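Ankyrin repeat domain-containing protein EMB506, chloroplastic (Arabidopsis thaliana, PDB 6JD6) pairs with an ankyrin-repeat protein, AKR, in a complex that guides cargo from the chloroplast inner envelope to the thylakoid Tat pathway, and acts in proplastid differentiation in embryos. Local coordinates at residues D144-H150 with N170-R176; H163-K167 with L196-Y200; E101-L105 with L131-L136; T227-L231 with L266-P271. The contacts are given in a common frame with arbitrary orientation. Residues are numbered along the deposited sequence.

In the fold
Contact 3 comes first along the chain. It folds the loop after helix 91-99 onto the end of helix 125-133, so the loop packs on the first ankyrin repeat. Contact 1 follows and joins the start of the second repeat to the loop that leads into the third. Contact 2 crosses it in sequence: 163-167 lies between the two segments of contact 1, and 196-200 lies beyond both. The two touch where Leu149 and Pro171 meet Leu165. Contact 4 closes last, joining helix 224-232 to helix 260-269. Phe198 of contact 2 reaches Ile229 and Leu230 of contact 4. Contacts 3 and 4 lie on opposite sides of the chain's centre, about 45 Å apart between centres.

Contact 1: D144-H150 with N170-R176; sequences DNQTALH and NPHLQDR. With SO4 (sulfate ion), chain K.
A loop turning helical at Ala148 lies beside a second loop, with CA atoms 5.0 Å apart for Asp144-Arg176 and 4.7 Å for Asn145-Asp175. Asn170 OD1 accepts from His172 N at 2.8 Å, an Asx turn, and water 3 joins Asn170 O to Thr147 OG1. Pro171 CA lies 3.7 Å from Leu149 CD2. Leu173 O accepts from His150 NE2 at 2.9 Å. Water 1 bridges Gln174 O and Asn145 O. Asp175, chi1 p, sets CB over one face of the His150 ring; Asp175 OD2 accepts from Gln146 NE2 at 3.0 Å and is also hydrogen-bonded to Tyr184 OH. Gln146 NE2 weakly bonds sulfate O2 at 2.8 Å. Arg176 N donates to Asp144 O at 3.0 Å, and Arg176 NH1 makes a salt bridge to Asp144 OD1 at 3.3 Å, weakly hydrogen-bonded. His150 ND1 (chi1 m) accepts from Thr147 N at 3.0 Å, and Thr147 OG1 (chi1 p) weakly caps the helix. The capping box belongs to the ankyrin TPLH motif, here Thr-Ala-Leu-His.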
loop_
_atom_site.group_PDB
_atom_site.type_symbol
_atom_site.label_atom_id
_atom_site.label_comp_id
_atom_site.label_asym_id
_atom_site.label_seq_id
_atom_site.Cartn_x
_atom_site.Cartn_y
_atom_site.Cartn_z
ATOM N N ASP A 144 -7.568 -6.443 -9.168
ATOM C CA ASP A 144 -8.293 -6.606 -7.910
ATOM C C ASP A 144 -9.360 -5.529 -7.747
ATOM O O ASP A 144 -9.795 -5.240 -6.629
ATOM C CB ASP A 144 -7.323 -6.558 -6.728
ATOM C CG ASP A 144 -6.390 -7.754 -6.694
ATOM O OD1 ASP A 144 -6.824 -8.856 -7.100
ATOM O OD2 ASP A 144 -5.227 -7.594 -6.267
ATOM N N ASN A 145 -9.763 -4.940 -8.871
ATOM C CA ASN A 145 -10.757 -3.869 -8.900
ATOM C C ASN A 145 -10.416 -2.685 -7.991
ATOM O O ASN A 145 -11.307 -2.014 -7.469
ATOM C CB ASN A 145 -12.151 -4.413 -8.580
ATOM C CG ASN A 145 -12.537 -5.579 -9.467
ATOM O OD1 ASN A 145 -13.105 -6.566 -9.003
ATOM N ND2 ASN A 145 -12.223 -5.475 -10.751
ATOM N N GLN A 146 -9.124 -2.440 -7.802
ATOM C CA GLN A 146 -8.671 -1.301 -7.012
ATOM C C GLN A 146 -8.298 -0.129 -7.907
ATOM O O GLN A 146 -7.713 -0.312 -8.977
ATOM C CB GLN A 146 -7.468 -1.678 -6.145
ATOM C CG GLN A 146 -7.780 -2.670 -5.031
ATOM C CD GLN A 146 -6.601 -2.884 -4.097
ATOM O OE1 GLN A 146 -5.446 -2.711 -4.488
ATOM N NE2 GLN A 146 -6.888 -3.253 -2.856
ATOM N N THR A 147 -8.631 1.077 -7.461
ATOM C CA THR A 147 -8.246 2.282 -8.176
ATOM C C THR A 147 -7.004 2.869 -7.523
ATOM O O THR A 147 -6.523 2.358 -6.509
ATOM C CB THR A 147 -9.359 3.343 -8.136
ATOM O OG1 THR A 147 -9.503 3.828 -6.796
ATOM C CG2 THR A 147 -10.682 2.753 -8.606
ATOM N N ALA A 148 -6.492 3.945 -8.106
ATOM C CA ALA A 148 -5.361 4.659 -7.535
ATOM C C ALA A 148 -5.678 5.168 -6.129
ATOM O O ALA A 148 -4.792 5.240 -5.277
ATOM C CB ALA A 148 -4.957 5.811 -8.435
ATOM N N LEU A 149 -6.939 5.528 -5.893
ATOM C CA LEU A 149 -7.361 5.991 -4.572
ATOM C C LEU A 149 -7.197 4.891 -3.519
ATOM O O LEU A 149 -6.640 5.134 -2.451
ATOM C CB LEU A 149 -8.809 6.494 -4.597
ATOM C CG LEU A 149 -9.369 7.006 -3.267
ATOM C CD1 LEU A 149 -8.564 8.203 -2.767
ATOM C CD2 LEU A 149 -10.851 7.365 -3.386
ATOM N N HIS A 150 -7.694 3.693 -3.821
ATOM C CA HIS A 150 -7.521 2.541 -2.935
ATOM C C HIS A 150 -6.051 2.372 -2.562
ATOM O O HIS A 150 -5.707 2.249 -1.388
ATOM C CB HIS A 150 -7.984 1.251 -3.612
ATOM C CG HIS A 150 -9.471 1.076 -3.666
ATOM N ND1 HIS A 150 -10.179 1.112 -4.847
ATOM C CD2 HIS A 150 -10.377 0.820 -2.692
ATOM C CE1 HIS A 150 -11.460 0.903 -4.597
ATOM N NE2 HIS A 150 -11.607 0.722 -3.296
ATOM N N ASN A 170 -13.674 8.542 -7.226
ATOM C CA ASN A 170 -14.846 7.993 -6.556
ATOM C C ASN A 170 -14.436 7.334 -5.239
ATOM O O ASN A 170 -13.690 6.355 -5.238
ATOM C CB ASN A 170 -15.547 6.991 -7.478
ATOM C CG ASN A 170 -16.903 6.550 -6.958
ATOM O OD1 ASN A 170 -17.139 6.484 -5.751
ATOM N ND2 ASN A 170 -17.808 6.238 -7.878
ATOM N N PRO A 171 -14.919 7.880 -4.110
ATOM C CA PRO A 171 -14.550 7.380 -2.783
ATOM C C PRO A 171 -15.450 6.242 -2.306
ATOM O O PRO A 171 -15.263 5.749 -1.194
ATOM C CB PRO A 171 -14.766 8.604 -1.893
ATOM C CG PRO A 171 -15.932 9.300 -2.531
ATOM C CD PRO A 171 -15.786 9.072 -4.027
ATOM N N HIS A 172 -16.405 5.831 -3.133
ATOM C CA HIS A 172 -17.403 4.853 -2.713
ATOM C C HIS A 172 -17.126 3.439 -3.224
ATOM O O HIS A 172 -17.710 2.472 -2.736
ATOM C CB HIS A 172 -18.795 5.287 -3.176
ATOM C CG HIS A 172 -19.138 6.700 -2.826
ATOM N ND1 HIS A 172 -19.399 7.104 -1.534
ATOM C CD2 HIS A 172 -19.270 7.804 -3.601
ATOM C CE1 HIS A 172 -19.676 8.397 -1.528
ATOM N NE2 HIS A 172 -19.604 8.845 -2.769
ATOM N N LEU A 173 -16.237 3.327 -4.205
ATOM C CA LEU A 173 -15.999 2.067 -4.905
ATOM C C LEU A 173 -15.451 0.951 -4.021
ATOM O O LEU A 173 -14.465 1.131 -3.307
ATOM C CB LEU A 173 -15.054 2.289 -6.093
ATOM C CG LEU A 173 -15.628 3.146 -7.222
ATOM C CD1 LEU A 173 -14.576 3.412 -8.296
ATOM C CD2 LEU A 173 -16.852 2.475 -7.815
ATOM N N GLN A 174 -16.091 -0.211 -4.085
ATOM C CA GLN A 174 -15.588 -1.392 -3.395
ATOM C C GLN A 174 -14.724 -2.211 -4.340
ATOM O O GLN A 174 -15.078 -2.398 -5.507
ATOM C CB GLN A 174 -16.750 -2.245 -2.884
ATOM C CG GLN A 174 -17.418 -1.698 -1.637
ATOM C CD GLN A 174 -18.703 -2.420 -1.321
ATOM O OE1 GLN A 174 -19.741 -2.124 -1.904
ATOM N NE2 GLN A 174 -18.642 -3.384 -0.408
ATOM N N ASP A 175 -13.590 -2.699 -3.849
ATOM C CA ASP A 175 -12.733 -3.523 -4.688
ATOM C C ASP A 175 -13.199 -4.978 -4.728
ATOM O O ASP A 175 -14.315 -5.298 -4.304
ATOM C CB ASP A 175 -11.243 -3.394 -4.306
ATOM C CG ASP A 175 -10.906 -3.986 -2.935
ATOM O OD1 ASP A 175 -11.713 -4.744 -2.352
ATOM O OD2 ASP A 175 -9.793 -3.695 -2.445
ATOM N N ARG A 176 -12.331 -5.847 -5.235
ATOM C CA ARG A 176 -12.641 -7.260 -5.439
ATOM C C ARG A 176 -13.046 -7.953 -4.142
ATOM O O ARG A 176 -13.862 -8.871 -4.144
ATOM C CB ARG A 176 -11.418 -7.957 -6.041
ATOM C CG ARG A 176 -11.575 -9.446 -6.237
ATOM C CD ARG A 176 -10.249 -10.092 -6.608
ATOM N NE ARG A 176 -10.408 -11.528 -6.807
ATOM C CZ ARG A 176 -9.450 -12.331 -7.248
ATOM N NH1 ARG A 176 -8.255 -11.836 -7.542
ATOM N NH2 ARG A 176 -9.692 -13.627 -7.393
HETATM S S SO4 K . -4.678 -5.807 -0.348
HETATM O O1 SO4 K . -5.130 -5.493 1.006
HETATM O O2 SO4 K . -5.634 -5.284 -1.319
HETATM O O3 SO4 K . -3.377 -5.190 -0.585
HETATM O O4 SO4 K . -4.573 -7.257 -0.500
HETATM O O HOH W 1 -13.683 -0.818 -7.617
HETATM O O HOH W 2 -15.343 -4.886 -7.063
HETATM O O HOH W 3 -11.578 5.714 -6.811
#

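Contact 2: H163-K167 with L196-Y200; sequences HLLRK and LLFKY. With SO4 (sulfate ion), chain I.
The C-terminal turns of two parallel helices lie side by side. Segment 163-167 is helical to Arg166, and 196-200 carries the end of helix 191-199. The closest CA pair is Leu165-Tyr200, at 8.4 Å. Leu165 is the main bump. Its m,t rotamer pushes CD1 into a hollow lined by Leu196, Leu197 and the Tyr200 ring: Leu165 CD1 is 3.8 Å from Leu196 CD2 and 4.1 Å from Leu197 CD2. Tyr200, just past the end of helix 191-199, answers it. Its CA-to-CB bond points toward 163-167, and chi1 m lays the ring beside the base of Leu165, so that Tyr200 CZ lies 3.6 Å from Leu165 CB and Tyr200 OH 4.1 Å from Arg166 CG. Arg166 bonds a sulfate, probably from the crystallisation liquor, through NE to O2 (3.1 Å) and NH2 to O4 (3.1 Å); His163 ND1 also holds O4 (2.9 Å). The contact joins the second helices of repeats ANK 2 and ANK 3, the side-by-side stacking that builds an ankyrin solenoid.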
loop_
_atom_site.group_PDB
_atom_site.type_symbol
_atom_site.label_atom_id
_atom_site.label_comp_id
_atom_site.label_asym_id
_atom_site.label_seq_id
_atom_site.Cartn_x
_atom_site.Cartn_y
_atom_site.Cartn_z
ATOM N N HIS A 163 -5.646 14.963 -2.993
ATOM C CA HIS A 163 -5.577 15.459 -4.365
ATOM C C HIS A 163 -6.547 14.704 -5.267
ATOM O O HIS A 163 -7.303 15.311 -6.022
ATOM C CB HIS A 163 -4.155 15.334 -4.924
ATOM C CG HIS A 163 -4.042 15.724 -6.366
ATOM N ND1 HIS A 163 -3.884 17.030 -6.775
ATOM C CD2 HIS A 163 -4.083 14.980 -7.497
ATOM C CE1 HIS A 163 -3.825 17.075 -8.093
ATOM N NE2 HIS A 163 -3.944 15.843 -8.557
ATOM N N LEU A 164 -6.513 13.376 -5.183
ATOM C CA LEU A 164 -7.397 12.516 -5.966
ATOM C C LEU A 164 -8.870 12.807 -5.694
ATOM O O LEU A 164 -9.675 12.880 -6.621
ATOM C CB LEU A 164 -7.102 11.042 -5.677
ATOM C CG LEU A 164 -5.817 10.467 -6.277
ATOM C CD1 LEU A 164 -5.553 9.067 -5.740
ATOM C CD2 LEU A 164 -5.912 10.452 -7.792
ATOM N N LEU A 165 -9.215 12.972 -4.420
ATOM C CA LEU A 165 -10.591 13.276 -4.032
ATOM C C LEU A 165 -11.044 14.617 -4.588
ATOM O O LEU A 165 -12.177 14.754 -5.048
ATOM C CB LEU A 165 -10.748 13.249 -2.510
ATOM C CG LEU A 165 -10.650 11.860 -1.874
ATOM C CD1 LEU A 165 -10.630 11.945 -0.355
ATOM C CD2 LEU A 165 -11.800 10.986 -2.339
ATOM N N ARG A 166 -10.159 15.610 -4.549
ATOM C CA ARG A 166 -10.487 16.923 -5.095
ATOM C C ARG A 166 -10.671 16.844 -6.606
ATOM O O ARG A 166 -11.460 17.590 -7.179
ATOM C CB ARG A 166 -9.423 17.962 -4.735
ATOM C CG ARG A 166 -9.489 18.441 -3.291
ATOM C CD ARG A 166 -8.583 19.645 -3.056
ATOM N NE ARG A 166 -7.184 19.348 -3.354
ATOM C CZ ARG A 166 -6.337 18.799 -2.490
ATOM N NH1 ARG A 166 -6.743 18.485 -1.268
ATOM N NH2 ARG A 166 -5.082 18.562 -2.845
ATOM N N LYS A 167 -9.949 15.926 -7.243
ATOM C CA LYS A 167 -10.071 15.726 -8.686
ATOM C C LYS A 167 -11.267 14.857 -9.096
ATOM O O LYS A 167 -11.503 14.642 -10.285
ATOM C CB LYS A 167 -8.776 15.162 -9.275
ATOM C CG LYS A 167 -7.888 16.233 -9.873
ATOM C CD LYS A 167 -6.919 15.661 -10.891
ATOM C CE LYS A 167 -6.425 16.758 -11.820
ATOM N NZ LYS A 167 -5.995 17.963 -11.053
ATOM N N LEU A 196 -11.616 13.129 6.300
ATOM C CA LEU A 196 -11.811 13.669 4.962
ATOM C C LEU A 196 -12.875 12.888 4.187
ATOM O O LEU A 196 -13.676 13.477 3.461
ATOM C CB LEU A 196 -10.490 13.683 4.191
ATOM C CG LEU A 196 -10.523 14.309 2.798
ATOM C CD1 LEU A 196 -11.115 15.713 2.847
ATOM C CD2 LEU A 196 -9.125 14.342 2.209
ATOM N N LEU A 197 -12.876 11.563 4.339
ATOM C CA LEU A 197 -13.859 10.720 3.659
ATOM C C LEU A 197 -15.284 10.992 4.147
ATOM O O LEU A 197 -16.239 10.880 3.376
ATOM C CB LEU A 197 -13.509 9.232 3.800
ATOM C CG LEU A 197 -12.295 8.738 2.999
ATOM C CD1 LEU A 197 -11.929 7.304 3.372
ATOM C CD2 LEU A 197 -12.535 8.849 1.496
ATOM N N PHE A 198 -15.426 11.351 5.422
ATOM C CA PHE A 198 -16.728 11.738 5.962
ATOM C C PHE A 198 -17.288 12.923 5.189
ATOM O O PHE A 198 -18.493 13.019 4.968
ATOM C CB PHE A 198 -16.625 12.114 7.442
ATOM C CG PHE A 198 -16.340 10.955 8.349
ATOM C CD1 PHE A 198 -16.556 9.653 7.927
ATOM C CD2 PHE A 198 -15.861 11.169 9.633
ATOM C CE1 PHE A 198 -16.299 8.588 8.768
ATOM C CE2 PHE A 198 -15.600 10.106 10.478
ATOM C CZ PHE A 198 -15.820 8.815 10.046
ATOM N N LYS A 199 -16.404 13.828 4.783
ATOM C CA LYS A 199 -16.821 15.033 4.072
ATOM C C LYS A 199 -17.318 14.723 2.663
ATOM O O LYS A 199 -18.034 15.519 2.061
ATOM C CB LYS A 199 -15.687 16.062 4.045
ATOM C CG LYS A 199 -15.324 16.576 5.430
ATOM C CD LYS A 199 -14.327 17.716 5.377
ATOM C CE LYS A 199 -14.144 18.333 6.759
ATOM N NZ LYS A 199 -13.417 19.636 6.706
ATOM N N TYR A 200 -16.946 13.557 2.149
ATOM C CA TYR A 200 -17.442 13.100 0.857
ATOM C C TYR A 200 -18.631 12.162 1.036
ATOM O O TYR A 200 -19.076 11.513 0.089
ATOM C CB TYR A 200 -16.320 12.438 0.053
ATOM C CG TYR A 200 -15.332 13.450 -0.480
ATOM C CD1 TYR A 200 -15.519 14.039 -1.724
ATOM C CD2 TYR A 200 -14.234 13.842 0.274
ATOM C CE1 TYR A 200 -14.628 14.977 -2.213
ATOM C CE2 TYR A 200 -13.338 14.781 -0.207
ATOM C CZ TYR A 200 -13.542 15.344 -1.450
ATOM O OH TYR A 200 -12.655 16.277 -1.935
HETATM S S SO4 I . -4.464 20.402 -6.117
HETATM O O1 SO4 I . -4.567 21.714 -5.485
HETATM O O2 SO4 I . -5.775 19.756 -6.117
HETATM O O3 SO4 I . -4.000 20.564 -7.492
HETATM O O4 SO4 I . -3.515 19.576 -5.376
#

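Contact 3: E101-L105 with L131-L136; sequences EKPNL and LIENGL
Asn134, Leu105 and Leu131 bury the largest areas here, where a loop rests against the end of a helix. Segment 101-105 has no regular structure. Lys102 and Pro103 are extended, with psi of 156° and 135°. Segment 131-136 is helical to Glu133 and then turns out of the helix. The nearest CA pairs are Lys102-Asn134 (7.6 Å), Pro103-Leu131 (7.2 Å) and Leu105-Leu136 (8.3 Å). Asn134 points toward the loop. Asn134 OD1 lies 3.4 Å from Lys102 CD, and Asn134 ND2 4.1 Å from Pro103 CD. Leu131, in the m,t rotamer, offers CD2 to two partners: Pro103 CG at 3.6 Å and Leu105 CD1 at 3.7 Å. Leu105 CD1 also approaches Leu136 CD2, at 4.4 Å. The contact is therefore mainly apolar, with Asn134 and Lys102 at its exposed side. Behind it, Leu131 rests on Pro115 and Leu119 of helix 115-121. The partner ankyrin-repeat chain takes backbone hydrogen bonds with Glu101 and Asn104. Gly135, with phi 114°, ends the helix: Leu136 N bonds Leu131 O (3.2 Å) and Gly135 N bonds Ile132 O (3.0 Å), a Schellman motif closing the second helix of the first ankyrin repeat.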
loop_
_atom_site.group_PDB
_atom_site.type_symbol
_atom_site.label_atom_id
_atom_site.label_comp_id
_atom_site.label_asym_id
_atom_site.label_seq_id
_atom_site.Cartn_x
_atom_site.Cartn_y
_atom_site.Cartn_z
ATOM N N GLU A 101 5.039 10.959 -27.768
ATOM C CA GLU A 101 4.958 12.228 -27.055
ATOM C C GLU A 101 4.181 12.075 -25.746
ATOM O O GLU A 101 4.586 12.600 -24.708
ATOM C CB GLU A 101 4.306 13.293 -27.938
ATOM C CG GLU A 101 4.079 14.625 -27.243
ATOM C CD GLU A 101 3.515 15.679 -28.176
ATOM O OE1 GLU A 101 3.668 15.531 -29.409
ATOM O OE2 GLU A 101 2.920 16.656 -27.678
ATOM N N LYS A 102 3.072 11.343 -25.807
ATOM C CA LYS A 102 2.250 11.068 -24.631
ATOM C C LYS A 102 2.536 9.657 -24.124
ATOM O O LYS A 102 2.991 8.808 -24.889
ATOM C CB LYS A 102 0.766 11.207 -24.980
ATOM C CG LYS A 102 0.391 12.540 -25.611
ATOM C CD LYS A 102 0.537 13.687 -24.627
ATOM C CE LYS A 102 0.192 15.018 -25.285
ATOM N NZ LYS A 102 0.268 16.159 -24.329
ATOM N N PRO A 103 2.279 9.402 -22.831
ATOM C CA PRO A 103 2.509 8.054 -22.297
ATOM C C PRO A 103 1.714 6.979 -23.038
ATOM O O PRO A 103 0.533 7.163 -23.328
ATOM C CB PRO A 103 2.063 8.160 -20.829
ATOM C CG PRO A 103 1.389 9.486 -20.696
ATOM C CD PRO A 103 1.925 10.362 -21.773
ATOM N N ASN A 104 2.383 5.873 -23.356
ATOM C CA ASN A 104 1.762 4.753 -24.050
ATOM C C ASN A 104 1.213 3.760 -23.033
ATOM O O ASN A 104 1.951 2.907 -22.536
ATOM C CB ASN A 104 2.792 4.074 -24.957
ATOM C CG ASN A 104 2.163 3.113 -25.950
ATOM O OD1 ASN A 104 1.286 2.320 -25.604
ATOM N ND2 ASN A 104 2.617 3.177 -27.200
ATOM N N LEU A 105 -0.081 3.877 -22.732
ATOM C CA LEU A 105 -0.712 3.109 -21.652
ATOM C C LEU A 105 -0.455 1.603 -21.691
ATOM O O LEU A 105 -0.101 1.009 -20.674
ATOM C CB LEU A 105 -2.222 3.376 -21.588
ATOM C CG LEU A 105 -2.708 4.633 -20.857
ATOM C CD1 LEU A 105 -1.819 4.942 -19.662
ATOM C CD2 LEU A 105 -2.774 5.828 -21.787
ATOM N N LEU A 131 -1.360 11.808 -16.870
ATOM C CA LEU A 131 -1.994 10.573 -17.320
ATOM C C LEU A 131 -3.502 10.738 -17.420
ATOM O O LEU A 131 -4.114 10.358 -18.418
ATOM C CB LEU A 131 -1.673 9.425 -16.365
ATOM C CG LEU A 131 -0.379 8.658 -16.614
ATOM C CD1 LEU A 131 -0.172 7.637 -15.515
ATOM C CD2 LEU A 131 -0.428 7.978 -17.973
ATOM N N ILE A 132 -4.093 11.302 -16.371
ATOM C CA ILE A 132 -5.537 11.496 -16.302
ATOM C C ILE A 132 -6.021 12.473 -17.374
ATOM O O ILE A 132 -6.997 12.201 -18.076
ATOM C CB ILE A 132 -5.961 11.982 -14.901
ATOM C CG1 ILE A 132 -5.654 10.903 -13.857
ATOM C CG2 ILE A 132 -7.443 12.346 -14.877
ATOM C CD1 ILE A 132 -5.824 11.362 -12.427
ATOM N N GLU A 133 -5.328 13.600 -17.507
ATOM C CA GLU A 133 -5.695 14.613 -18.498
ATOM C C GLU A 133 -5.532 14.122 -19.937
ATOM O O GLU A 133 -6.161 14.650 -20.850
ATOM C CB GLU A 133 -4.902 15.903 -18.274
ATOM C CG GLU A 133 -5.281 16.632 -16.993
ATOM C CD GLU A 133 -4.241 17.647 -16.566
ATOM O OE1 GLU A 133 -3.291 17.888 -17.340
ATOM O OE2 GLU A 133 -4.372 18.199 -15.452
ATOM N N ASN A 134 -4.690 13.112 -20.133
ATOM C CA ASN A 134 -4.526 12.502 -21.450
ATOM C C ASN A 134 -5.522 11.375 -21.725
ATOM O O ASN A 134 -5.392 10.655 -22.712
ATOM C CB ASN A 134 -3.091 12.004 -21.651
ATOM C CG ASN A 134 -2.149 13.109 -22.087
ATOM O OD1 ASN A 134 -2.437 13.853 -23.026
ATOM N ND2 ASN A 134 -1.020 13.228 -21.399
ATOM N N GLY A 135 -6.506 11.216 -20.845
ATOM C CA GLY A 135 -7.610 10.314 -21.118
ATOM C C GLY A 135 -7.753 9.078 -20.248
ATOM O O GLY A 135 -8.729 8.343 -20.384
ATOM N N LEU A 136 -6.793 8.830 -19.363
ATOM C CA LEU A 136 -6.905 7.695 -18.450
ATOM C C LEU A 136 -7.920 7.997 -17.348
ATOM O O LEU A 136 -7.823 9.017 -16.665
ATOM C CB LEU A 136 -5.548 7.340 -17.835
ATOM C CG LEU A 136 -5.584 6.187 -16.828
ATOM C CD1 LEU A 136 -6.025 4.890 -17.501
ATOM C CD2 LEU A 136 -4.235 6.011 -16.132
#

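Contact 4: T227-L231 with L266-P271; sequences TKILL and LLKIMP
This is an apolar contact between helix 224-232 and the end of helix 260-269 with the residues just after it, at the C-terminal end of the repeat array. Segment 227-231 is helical throughout. Segment 266-271 is helical to Ile269. The nearest CA pairs are Lys228-Leu266 (6.6 Å) and Leu231-Pro271 (5.7 Å). Leu231, in the m,t rotamer, is the central side chain. Leu231 CD1 lies 3.6 Å from Leu266 O, 3.7 Å from Met270 CB and 4.3 Å from Leu267 CD2. The two helices are the second helices of repeats ANK 4 and ANK 5, so the contact continues the stacking of an ankyrin solenoid into its last repeat. Leu266 also meets the neighbouring helix: its CD1 is 4.4 Å from Thr227 CG2, and its CD2 4.2 Å from Lys228 CB. The extended Lys228 side chain brings CE within 3.6 Å of Met270 CE. The peptide before Pro271 is cis, and Pro271 CB lies 3.7 Å from Leu231 O. Met270 and Pro271 are poorly ordered. Lys237 NZ donates to the carbonyl oxygens of Leu267 and Met270.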
loop_
_atom_site.group_PDB
_atom_site.type_symbol
_atom_site.label_atom_id
_atom_site.label_comp_id
_atom_site.label_asym_id
_atom_site.label_seq_id
_atom_site.Cartn_x
_atom_site.Cartn_y
_atom_site.Cartn_z
ATOM N N THR A 227 -12.109 4.420 16.345
ATOM C CA THR A 227 -13.329 3.743 16.784
ATOM C C THR A 227 -14.372 4.773 17.219
ATOM O O THR A 227 -15.534 4.711 16.808
ATOM C CB THR A 227 -13.056 2.758 17.944
ATOM O OG1 THR A 227 -12.208 1.694 17.487
ATOM C CG2 THR A 227 -14.364 2.161 18.474
ATOM N N LYS A 228 -13.943 5.734 18.032
ATOM C CA LYS A 228 -14.842 6.767 18.539
ATOM C C LYS A 228 -15.409 7.643 17.428
ATOM O O LYS A 228 -16.600 7.955 17.416
ATOM C CB LYS A 228 -14.138 7.648 19.574
ATOM C CG LYS A 228 -14.999 8.804 20.067
ATOM C CD LYS A 228 -14.389 9.503 21.273
ATOM C CE LYS A 228 -15.331 10.568 21.813
ATOM N NZ LYS A 228 -14.852 11.153 23.101
ATOM N N ILE A 229 -14.559 8.044 16.491
ATOM C CA ILE A 229 -15.013 8.952 15.447
ATOM C C ILE A 229 -15.963 8.271 14.454
ATOM O O ILE A 229 -16.855 8.915 13.905
ATOM C CB ILE A 229 -13.841 9.675 14.741
ATOM C CG1 ILE A 229 -14.295 11.050 14.254
ATOM C CG2 ILE A 229 -13.270 8.842 13.611
ATOM C CD1 ILE A 229 -13.187 11.871 13.663
ATOM N N LEU A 230 -15.789 6.967 14.244
ATOM C CA LEU A 230 -16.733 6.207 13.432
ATOM C C LEU A 230 -18.110 6.176 14.097
ATOM O O LEU A 230 -19.128 6.394 13.442
ATOM C CB LEU A 230 -16.219 4.783 13.190
ATOM C CG LEU A 230 -15.096 4.644 12.156
ATOM C CD1 LEU A 230 -14.494 3.235 12.172
ATOM C CD2 LEU A 230 -15.616 4.993 10.769
ATOM N N LEU A 231 -18.133 5.912 15.402
ATOM C CA LEU A 231 -19.381 5.863 16.163
ATOM C C LEU A 231 -20.085 7.221 16.199
ATOM O O LEU A 231 -21.315 7.300 16.176
ATOM C CB LEU A 231 -19.114 5.375 17.592
ATOM C CG LEU A 231 -18.701 3.908 17.749
ATOM C CD1 LEU A 231 -18.143 3.650 19.144
ATOM C CD2 LEU A 231 -19.889 2.985 17.471
ATOM N N LEU A 266 -16.161 2.407 24.939
ATOM C CA LEU A 266 -16.602 3.176 23.780
ATOM C C LEU A 266 -17.792 2.524 23.076
ATOM O O LEU A 266 -18.725 3.205 22.654
ATOM C CB LEU A 266 -15.457 3.344 22.778
ATOM C CG LEU A 266 -14.350 4.336 23.141
ATOM C CD1 LEU A 266 -13.237 4.292 22.104
ATOM C CD2 LEU A 266 -14.918 5.742 23.265
ATOM N N LEU A 267 -17.750 1.201 22.952
ATOM C CA LEU A 267 -18.773 0.466 22.220
ATOM C C LEU A 267 -20.075 0.341 23.002
ATOM O O LEU A 267 -21.124 0.070 22.424
ATOM C CB LEU A 267 -18.256 -0.922 21.830
ATOM C CG LEU A 267 -17.172 -0.944 20.755
ATOM C CD1 LEU A 267 -16.466 -2.293 20.725
ATOM C CD2 LEU A 267 -17.771 -0.615 19.390
ATOM N N LYS A 268 -20.009 0.538 24.314
ATOM C CA LYS A 268 -21.196 0.424 25.156
ATOM C C LYS A 268 -21.857 1.774 25.415
ATOM O O LYS A 268 -23.019 1.835 25.808
ATOM C CB LYS A 268 -20.851 -0.252 26.484
ATOM C CG LYS A 268 -20.616 -1.751 26.370
ATOM C CD LYS A 268 -21.887 -2.476 25.939
ATOM C CE LYS A 268 -21.699 -3.987 25.957
ATOM N NZ LYS A 268 -22.944 -4.723 25.570
ATOM N N ILE A 269 -21.116 2.852 25.184
ATOM C CA ILE A 269 -21.603 4.193 25.496
ATOM C C ILE A 269 -21.850 5.054 24.252
ATOM O O ILE A 269 -22.902 5.678 24.129
ATOM C CB ILE A 269 -20.639 4.914 26.455
ATOM C CG1 ILE A 269 -20.558 4.149 27.777
ATOM C CG2 ILE A 269 -21.089 6.343 26.694
ATOM C CD1 ILE A 269 -19.545 4.712 28.750
ATOM N N MET A 270 -20.886 5.083 23.334
ATOM C CA MET A 270 -21.010 5.877 22.110
ATOM C C MET A 270 -21.943 5.217 21.088
ATOM O O MET A 270 -21.966 3.989 20.968
ATOM C CB MET A 270 -19.633 6.121 21.478
ATOM C CG MET A 270 -18.670 6.916 22.349
ATOM S SD MET A 270 -19.270 8.573 22.734
ATOM C CE MET A 270 -17.995 9.143 23.857
ATOM N N PRO A 271 -22.720 6.033 20.349
ATOM C CA PRO A 271 -22.794 7.495 20.472
ATOM C C PRO A 271 -23.674 7.934 21.642
ATOM O O PRO A 271 -24.405 7.108 22.195
ATOM C CB PRO A 271 -23.430 7.919 19.147
ATOM C CG PRO A 271 -24.289 6.768 18.777
ATOM C CD PRO A 271 -23.545 5.538 19.232
#